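Local atomic coordinates of periplasmic binding protein/LacI transcriptional regulator (Brachyspira murdochii, PDB entry 4KQC), a protein that probably binds a carbohydrate as a bacterial solute-binding protein of the kind that serves ABC transporters. Residues 142-148 against 206-212; 189-194 against 213-217. All coordinates share one frame. Numbering follows the deposited sequence.

Contact 1: residues 142-148 against 206-212; sequences KIAVLQL and VLGIYLS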
ATOM      1  N   LYS A 142      20.450  12.592   4.642  1.00 11.61           N
ATOM      2  CA  LYS A 142      19.533  11.605   5.197  0.60 12.34           C
ATOM      3  C   LYS A 142      18.196  11.593   4.476  1.00 11.69           C
ATOM      4  O   LYS A 142      17.644  12.641   4.206  1.00 11.34           O
ATOM      5  CB  LYS A 142      19.296  11.896   6.682  0.60 12.93           C
ATOM      6  CG  LYS A 142      20.559  12.061   7.515  0.60 14.54           C
ATOM      7  CD  LYS A 142      21.428  10.811   7.435  0.60 15.39           C
ATOM      8  CE  LYS A 142      22.374  10.715   8.621  0.60 17.24           C
ATOM      9  NZ  LYS A 142      23.370  11.816   8.634  0.60 17.24           N
ATOM     10  N   ILE A 143      17.724  10.406   4.162  1.00 12.56           N
ATOM     11  CA  ILE A 143      16.376  10.180   3.664  0.60 13.58           C
ATOM     12  C   ILE A 143      15.658   9.200   4.616  1.00 13.22           C
ATOM     13  O   ILE A 143      16.156   8.098   4.891  1.00 12.73           O
ATOM     14  CB  ILE A 143      16.378   9.628   2.247  0.60 16.36           C
ATOM     15  CG1 ILE A 143      17.063  10.631   1.271  0.60 17.77           C
ATOM     16  CG2 ILE A 143      14.957   9.326   1.803  0.60 17.50           C
ATOM     17  CD1 ILE A 143      18.524  10.355   0.957  0.60 18.56           C
ATOM     18  N   ALA A 144      14.536   9.623   5.162  1.00 12.00           N
ATOM     19  CA  ALA A 144      13.784   8.802   6.104  1.00 11.59           C
ATOM     20  C   ALA A 144      12.760   7.972   5.374  1.00 12.12           C
ATOM     21  O   ALA A 144      12.088   8.468   4.430  1.00 12.64           O
ATOM     22  CB  ALA A 144      13.093   9.699   7.081  1.00 11.51           C
ATOM     23  N   VAL A 145      12.635   6.722   5.767  1.00 11.08           N
ATOM     24  CA  VAL A 145      11.622   5.822   5.214  1.00 11.92           C
ATOM     25  C   VAL A 145      10.685   5.474   6.390  1.00 12.02           C
ATOM     26  O   VAL A 145      11.113   4.787   7.288  1.00 13.55           O
ATOM     27  CB  VAL A 145      12.293   4.573   4.648  1.00 12.43           C
ATOM     28  CG1 VAL A 145      11.253   3.473   4.292  1.00 14.24           C
ATOM     29  CG2 VAL A 145      13.205   4.938   3.469  1.00 13.29           C
ATOM     30  N   LEU A 146       9.425   5.893   6.352  1.00 11.20           N
ATOM     31  CA  LEU A 146       8.482   5.538   7.402  0.50 11.37           C
ATOM     32  C   LEU A 146       7.800   4.288   6.916  1.00 11.31           C
ATOM     33  O   LEU A 146       6.947   4.334   6.005  1.00 10.77           O
ATOM     34  CB  LEU A 146       7.479   6.669   7.646  0.50 12.45           C
ATOM     35  CG  LEU A 146       7.962   7.771   8.597  0.50 13.53           C
ATOM     36  CD1 LEU A 146       7.806   7.329  10.050  0.50 14.46           C
ATOM     37  CD2 LEU A 146       9.387   8.223   8.335  0.50 13.14           C
ATOM     38  N   GLN A 147       8.233   3.178   7.494  1.00 10.26           N
ATOM     39  CA  GLN A 147       7.745   1.855   7.146  1.00 10.14           C
ATOM     40  C   GLN A 147       6.564   1.503   8.009  1.00  9.93           C
ATOM     41  O   GLN A 147       6.689   1.613   9.213  1.00  9.90           O
ATOM     42  CB  GLN A 147       8.899   0.869   7.396  1.00 10.52           C
ATOM     43  CG  GLN A 147       8.471  -0.588   7.369  1.00 11.29           C
ATOM     44  CD  GLN A 147       9.625  -1.559   7.526  1.00 12.79           C
ATOM     45  OE1 GLN A 147      10.778  -1.195   7.322  1.00 14.19           O
ATOM     46  NE2 GLN A 147       9.323  -2.786   7.899  1.00 13.11           N
ATOM     47  N   LEU A 148       5.418   1.166   7.410  1.00  9.88           N
ATOM     48  CA  LEU A 148       4.148   1.140   8.200  1.00 10.98           C
ATOM     49  C   LEU A 148       4.113   0.101   9.306  1.00 11.39           C
ATOM     50  O   LEU A 148       3.483   0.314  10.354  1.00 12.93           O
ATOM     51  CB  LEU A 148       2.914   1.019   7.267  1.00 11.11           C
ATOM     52  CG  LEU A 148       2.921  -0.266   6.417  1.00 11.39           C
ATOM     53  CD1 LEU A 148       1.751  -1.128   6.816  1.00 11.91           C
ATOM     54  CD2 LEU A 148       2.934  -0.077   4.929  1.00 11.62           C
ATOM     55  N   VAL A 206      16.668  15.962   7.702  1.00 12.83           N
ATOM     56  CA  VAL A 206      16.621  15.050   6.545  1.00 13.03           C
ATOM     57  C   VAL A 206      16.357  15.829   5.293  1.00 12.70           C
ATOM     58  O   VAL A 206      15.916  16.995   5.340  1.00 11.60           O
ATOM     59  CB  VAL A 206      15.583  13.925   6.730  1.00 12.13           C
ATOM     60  CG1 VAL A 206      15.799  13.089   8.014  1.00 13.06           C
ATOM     61  CG2 VAL A 206      14.191  14.487   6.700  1.00 13.21           C
ATOM     62  N   LEU A 207      16.652  15.236   4.144  1.00 11.84           N
ATOM     63  CA  LEU A 207      16.313  15.875   2.860  1.00 11.71           C
ATOM     64  C   LEU A 207      14.984  15.413   2.333  1.00 11.57           C
ATOM     65  O   LEU A 207      14.298  16.157   1.613  1.00 11.53           O
ATOM     66  CB  LEU A 207      17.353  15.569   1.752  1.00 12.02           C
ATOM     67  CG  LEU A 207      18.772  16.062   1.886  1.00 13.12           C
ATOM     68  CD1 LEU A 207      19.599  15.633   0.646  1.00 13.09           C
ATOM     69  CD2 LEU A 207      18.645  17.562   1.975  1.00 13.05           C
ATOM     70  N   GLY A 208      14.645  14.164   2.634  1.00 11.95           N
ATOM     71  CA  GLY A 208      13.395  13.596   2.052  1.00 11.26           C
ATOM     72  C   GLY A 208      12.788  12.638   3.033  1.00 11.87           C
ATOM     73  O   GLY A 208      13.463  12.130   3.906  1.00 11.79           O
ATOM     74  N   ILE A 209      11.508  12.381   2.822  1.00 11.89           N
ATOM     75  CA  ILE A 209      10.756  11.460   3.627  1.00 11.03           C
ATOM     76  C   ILE A 209       9.839  10.673   2.738  1.00 10.50           C
ATOM     77  O   ILE A 209       9.058  11.262   1.953  1.00 10.61           O
ATOM     78  CB  ILE A 209       9.920  12.223   4.638  1.00 12.96           C
ATOM     79  CG1 ILE A 209      10.813  13.102   5.565  1.00 13.29           C
ATOM     80  CG2 ILE A 209       9.076  11.219   5.401  1.00 13.45           C
ATOM     81  CD1 ILE A 209      10.016  14.027   6.506  1.00 15.58           C
ATOM     82  N   TYR A 210       9.956   9.355   2.802  1.00  9.42           N
ATOM     83  CA  TYR A 210       9.052   8.433   2.050  1.00  9.59           C
ATOM     84  C   TYR A 210       8.015   7.865   3.062  1.00  9.93           C
ATOM     85  O   TYR A 210       8.360   7.276   4.100  1.00 10.30           O
ATOM     86  CB  TYR A 210       9.846   7.292   1.427  1.00 10.52           C
ATOM     87  CG  TYR A 210       9.020   6.107   0.981  1.00 10.25           C
ATOM     88  CD1 TYR A 210       7.848   6.233   0.273  1.00 11.04           C
ATOM     89  CD2 TYR A 210       9.446   4.824   1.233  1.00 11.44           C
ATOM     90  CE1 TYR A 210       7.150   5.120  -0.212  1.00 10.99           C
ATOM     91  CE2 TYR A 210       8.723   3.741   0.826  1.00 11.92           C
ATOM     92  CZ  TYR A 210       7.604   3.865   0.103  1.00 11.26           C
ATOM     93  OH  TYR A 210       6.952   2.733  -0.273  1.00 13.02           O
ATOM     94  N   LEU A 211       6.741   8.111   2.758  1.00 10.27           N
ATOM     95  CA  LEU A 211       5.581   7.680   3.515  1.00 10.27           C
ATOM     96  C   LEU A 211       4.973   6.422   2.902  1.00 11.23           C
ATOM     97  O   LEU A 211       4.451   6.494   1.806  1.00 12.19           O
ATOM     98  CB  LEU A 211       4.583   8.856   3.499  1.00 10.82           C
ATOM     99  CG  LEU A 211       5.069  10.232   3.967  1.00 11.90           C
ATOM    100  CD1 LEU A 211       4.076  11.305   3.558  1.00 13.90           C
ATOM    101  CD2 LEU A 211       5.326  10.179   5.455  1.00 13.26           C
ATOM    102  N   SER A 212       5.174   5.254   3.517  1.00 10.30           N
ATOM    103  CA  SER A 212       4.798   3.962   2.926  1.00 10.50           C
ATOM    104  C   SER A 212       3.312   3.661   2.852  1.00  9.89           C
ATOM    105  O   SER A 212       2.954   2.691   2.191  1.00 10.71           O
ATOM    106  CB  SER A 212       5.582   2.796   3.544  1.00 11.38           C
ATOM    107  OG  SER A 212       5.204   2.573   4.878  1.00 11.93           O
TER
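Six hydrogen bonds join residues 142-148 to 206-212, whose strands run parallel, and the acceptor Leu-146 O takes two of them, from Ser-212 OG at 2.7 Å and from Ser-212 N at 3.2 Å. Before that end the backbone bonds alternate in direction, as parallel pairing requires: Leu-207 N gives to Lys-142 O (2.8 Å), Ala-144 N to Gly-208 O (3.0 Å), Tyr-210 N to Ala-144 O (2.8 Å) and Leu-146 N to Tyr-210 O (2.8 Å). Ala-144 and Leu-146 turn both N and O to 206-212, and Lys-142 its O, while Ile-143 and Val-145 bond the opposite way, to strand 179-184. Strand 141-146 is therefore an inner strand of the second sheet of a periplasmic binding protein fold, in which two alpha/beta domains are each built on a largely parallel sheet. The strand segments lie 4.7 Å apart at 15°; from strand 141-146 the chain passes through helix 152-171 to strand 179-184 on one side, then through helix 191-199 to strand 208-211 on the other. Side chains alternate between the faces. On one, Val-145 CG1 meets Tyr-210 CD2 at 3.8 Å; helices 152-171 and 113-133 cover this face, the first stacking Phe-161 on the tyrosine ring and accepting from Tyr-210 OH at Arg-157 O. On the other, Ala-144 CB touches Ile-209 CG1 (4.4 Å) and Val-206 CG1 (4.4 Å), and Leu-146 CD2 reaches Ile-209 CG2 at 4.2 Å.

Contact 2: residues 189-194 against 213-217; sequences QNEADI and NEAMA. With NO3 (nitrate ion), chain D.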
ATOM      1  N   GLN A 189       0.360   2.070  14.023  1.00 13.12           N
ATOM      2  CA  GLN A 189      -0.054   2.985  12.948  1.00 13.46           C
ATOM      3  C   GLN A 189      -1.024   4.056  13.455  1.00 15.84           C
ATOM      4  O   GLN A 189      -1.706   4.668  12.664  1.00 17.53           O
ATOM      5  CB  GLN A 189      -0.667   2.179  11.808  1.00 14.15           C
ATOM      6  CG  GLN A 189       0.369   1.261  11.080  1.00 14.23           C
ATOM      7  CD  GLN A 189      -0.204   0.681   9.826  1.00 17.45           C
ATOM      8  OE1 GLN A 189      -0.577   1.435   8.903  1.00 17.02           O
ATOM      9  NE2 GLN A 189      -0.363  -0.642   9.792  1.00 19.33           N
ATOM     10  N   ASN A 190      -1.089   4.231  14.778  1.00 15.05           N
ATOM     11  CA  ASN A 190      -1.928   5.287  15.349  1.00 17.35           C
ATOM     12  C   ASN A 190      -1.232   6.633  15.252  1.00 18.74           C
ATOM     13  O   ASN A 190      -0.020   6.761  15.108  1.00 15.03           O
ATOM     14  CB  ASN A 190      -2.330   4.946  16.776  1.00 18.73           C
ATOM     15  CG  ASN A 190      -3.085   3.628  16.842  1.00 21.79           C
ATOM     16  OD1 ASN A 190      -3.928   3.380  16.009  1.00 25.95           O
ATOM     17  ND2 ASN A 190      -2.793   2.798  17.818  1.00 24.10           N
ATOM     18  N   GLU A 191      -2.062   7.664  15.364  1.00 21.83           N
ATOM     19  CA  GLU A 191      -1.650   9.073  15.144  1.00 23.46           C
ATOM     20  C   GLU A 191      -0.483   9.570  15.950  1.00 19.32           C
ATOM     21  O   GLU A 191       0.476  10.139  15.374  1.00 19.86           O
ATOM     22  CB  GLU A 191      -2.887   9.947  15.450  1.00 27.41           C
ATOM     23  CG  GLU A 191      -2.687  11.446  15.474  1.00 28.63           C
ATOM     24  CD  GLU A 191      -3.970  12.164  15.847  1.00 32.02           C
ATOM     25  OE1 GLU A 191      -4.320  12.299  17.055  1.00 29.48           O
ATOM     26  OE2 GLU A 191      -4.633  12.572  14.891  1.00 33.43           O
ATOM     27  N   ALA A 192      -0.519   9.384  17.263  1.00 19.59           N
ATOM     28  CA  ALA A 192       0.555   9.899  18.070  1.00 19.16           C
ATOM     29  C   ALA A 192       1.830   9.162  17.770  1.00 17.72           C
ATOM     30  O   ALA A 192       2.872   9.760  17.791  1.00 17.52           O
ATOM     31  CB  ALA A 192       0.268   9.793  19.557  1.00 20.14           C
ATOM     32  N   ASP A 193       1.756   7.849  17.539  1.00 16.81           N
ATOM     33  CA  ASP A 193       2.975   7.101  17.373  1.00 16.13           C
ATOM     34  C   ASP A 193       3.712   7.547  16.100  1.00 14.11           C
ATOM     35  O   ASP A 193       4.903   7.698  16.107  1.00 13.80           O
ATOM     36  CB  ASP A 193       2.667   5.596  17.407  1.00 17.62           C
ATOM     37  CG  ASP A 193       2.293   5.093  18.854  1.00 19.91           C
ATOM     38  OD1 ASP A 193       2.840   5.666  19.846  1.00 21.76           O
ATOM     39  OD2 ASP A 193       1.535   4.073  19.022  1.00 21.78           O
ATOM     40  N   ILE A 194       2.950   7.831  15.052  1.00 14.06           N
ATOM     41  CA  ILE A 194       3.534   8.256  13.792  1.00 13.27           C
ATOM     42  C   ILE A 194       4.008   9.707  13.933  1.00 13.47           C
ATOM     43  O   ILE A 194       5.131  10.024  13.583  1.00 12.83           O
ATOM     44  CB  ILE A 194       2.548   8.133  12.654  1.00 13.42           C
ATOM     45  CG1 ILE A 194       2.088   6.686  12.448  1.00 14.55           C
ATOM     46  CG2 ILE A 194       3.228   8.643  11.405  1.00 13.06           C
ATOM     47  CD1 ILE A 194       0.844   6.605  11.606  1.00 15.08           C
ATOM     48  N   ASN A 213       2.456   4.439   3.519  1.00 10.07           N
ATOM     49  CA  ASN A 213       1.033   4.230   3.398  1.00 10.22           C
ATOM     50  C   ASN A 213       0.264   5.470   3.814  1.00 10.69           C
ATOM     51  O   ASN A 213       0.850   6.475   4.199  1.00  9.59           O
ATOM     52  CB  ASN A 213       0.519   2.929   4.059  1.00 10.73           C
ATOM     53  CG  ASN A 213       0.374   3.037   5.532  1.00 11.23           C
ATOM     54  OD1 ASN A 213       0.834   3.976   6.119  1.00 11.18           O
ATOM     55  ND2 ASN A 213      -0.217   2.011   6.156  1.00 12.95           N
ATOM     56  N   GLU A 214      -1.054   5.404   3.675  1.00 11.39           N
ATOM     57  CA  GLU A 214      -1.895   6.524   4.051  1.00 12.67           C
ATOM     58  C   GLU A 214      -1.801   6.930   5.539  1.00 11.99           C
ATOM     59  O   GLU A 214      -1.806   8.104   5.894  1.00 12.91           O
ATOM     60  CB  GLU A 214      -3.352   6.148   3.691  1.00 13.97           C
ATOM     61  CG  GLU A 214      -4.308   7.242   3.956  1.00 16.60           C
ATOM     62  CD  GLU A 214      -5.780   6.774   3.677  1.00 19.17           C
ATOM     63  OE1 GLU A 214      -6.033   5.645   3.188  1.00 22.20           O
ATOM     64  OE2 GLU A 214      -6.653   7.580   4.003  1.00 22.98           O
ATOM     65  N   ALA A 215      -1.669   5.950   6.434  1.00 11.62           N
ATOM     66  CA  ALA A 215      -1.559   6.231   7.846  1.00 10.70           C
ATOM     67  C   ALA A 215      -0.280   7.003   8.093  1.00 10.50           C
ATOM     68  O   ALA A 215      -0.270   7.923   8.869  1.00  9.69           O
ATOM     69  CB  ALA A 215      -1.532   4.941   8.632  1.00 10.46           C
HETATM   70  N   MSE A 216       0.819   6.615   7.445  1.00 10.10           N
HETATM   71  CA  MSE A 216       2.041   7.401   7.552  1.00 10.69           C
HETATM   72  C   MSE A 216       1.844   8.825   7.120  1.00 10.33           C
HETATM   73  O   MSE A 216       2.360   9.748   7.775  1.00  9.59           O
HETATM   74  CB  MSE A 216       3.204   6.780   6.781  1.00 11.84           C
HETATM   75  CG  MSE A 216       3.642   5.354   7.049  1.00 11.94           C
HETATM   76 SE   MSE A 216       4.103   5.009   8.925  0.65 14.78          SE
HETATM   77  CE  MSE A 216       2.415   4.181   9.525  1.00 14.97           C
ATOM     78  N   ALA A 217       1.164   9.022   5.989  1.00 10.85           N
ATOM     79  CA  ALA A 217       0.900  10.383   5.491  1.00 11.13           C
ATOM     80  C   ALA A 217       0.058  11.184   6.481  1.00 12.29           C
ATOM     81  O   ALA A 217       0.383  12.335   6.775  1.00 11.75           O
ATOM     82  CB  ALA A 217       0.235  10.321   4.156  1.00 11.64           C
TER
HETATM   83  N   NO3 D 503      -1.844   6.771  19.477  0.80 29.45           N
HETATM   84  O1  NO3 D 503      -2.528   7.563  18.854  0.80 28.03           O
HETATM   85  O2  NO3 D 503      -2.393   6.134  20.584  0.80 30.31           O
HETATM   86  O3  NO3 D 503      -0.531   6.498  19.080  0.80 25.66           O
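One asparagine side chain does two jobs here: Asn-213 caps its own helix with OD1, which accepts from Met-216 N (3.0 Å), and reaches across with ND2 to donate to Gln-189 OE1 (2.8 Å). Gln-189 can meet it because its side chain extends along the gap, where OE1 also lies 3.6 Å from Ala-215 CB. The contact thus joins the N-terminal ends of two helices, 191-199 and 214-223, which follow strands 179-184 and 208-211 in the beta-alpha succession of this alpha/beta domain. Apolar contact continues beside the polar bridge. Ile-194 points at the second helix, its CD1 lying 3.6 Å from CE of Met-216, a selenomethionine, and 4.2 Å from Ala-215 CB, while Gln-189 CG lies 3.9 Å from the same Met-216 CE. At the N-terminus of helix 191-199 a nitrate, probably from the crystallisation liquor, accepts from Ala-192 N through O1 (3.1 Å) and, weakly, from Asp-193 N through O3 (3.1 Å).

How the contacts relate
Contacts 1 and 2 show how an alpha/beta domain builds from strand to helix: strand 208-211 of contact 1 runs through Ser-212 directly into Asn-213, the cap of helix 214-223 in contact 2. Their centres are 13 Å apart, yet they touch, chiefly through Leu-148, which follows the end of strand 141-146. Leu-148 O lies 3.3 Å from Gln-189 CG, Leu-148 CB 3.5 Å from Asn-213 ND2 and Leu-148 CA 3.7 Å from Met-216 CE, while Leu-146 O lies 3.6 Å from Met-216 CG. The segments alternate along the chain, so residues 189-194 fall between the two strands of contact 1.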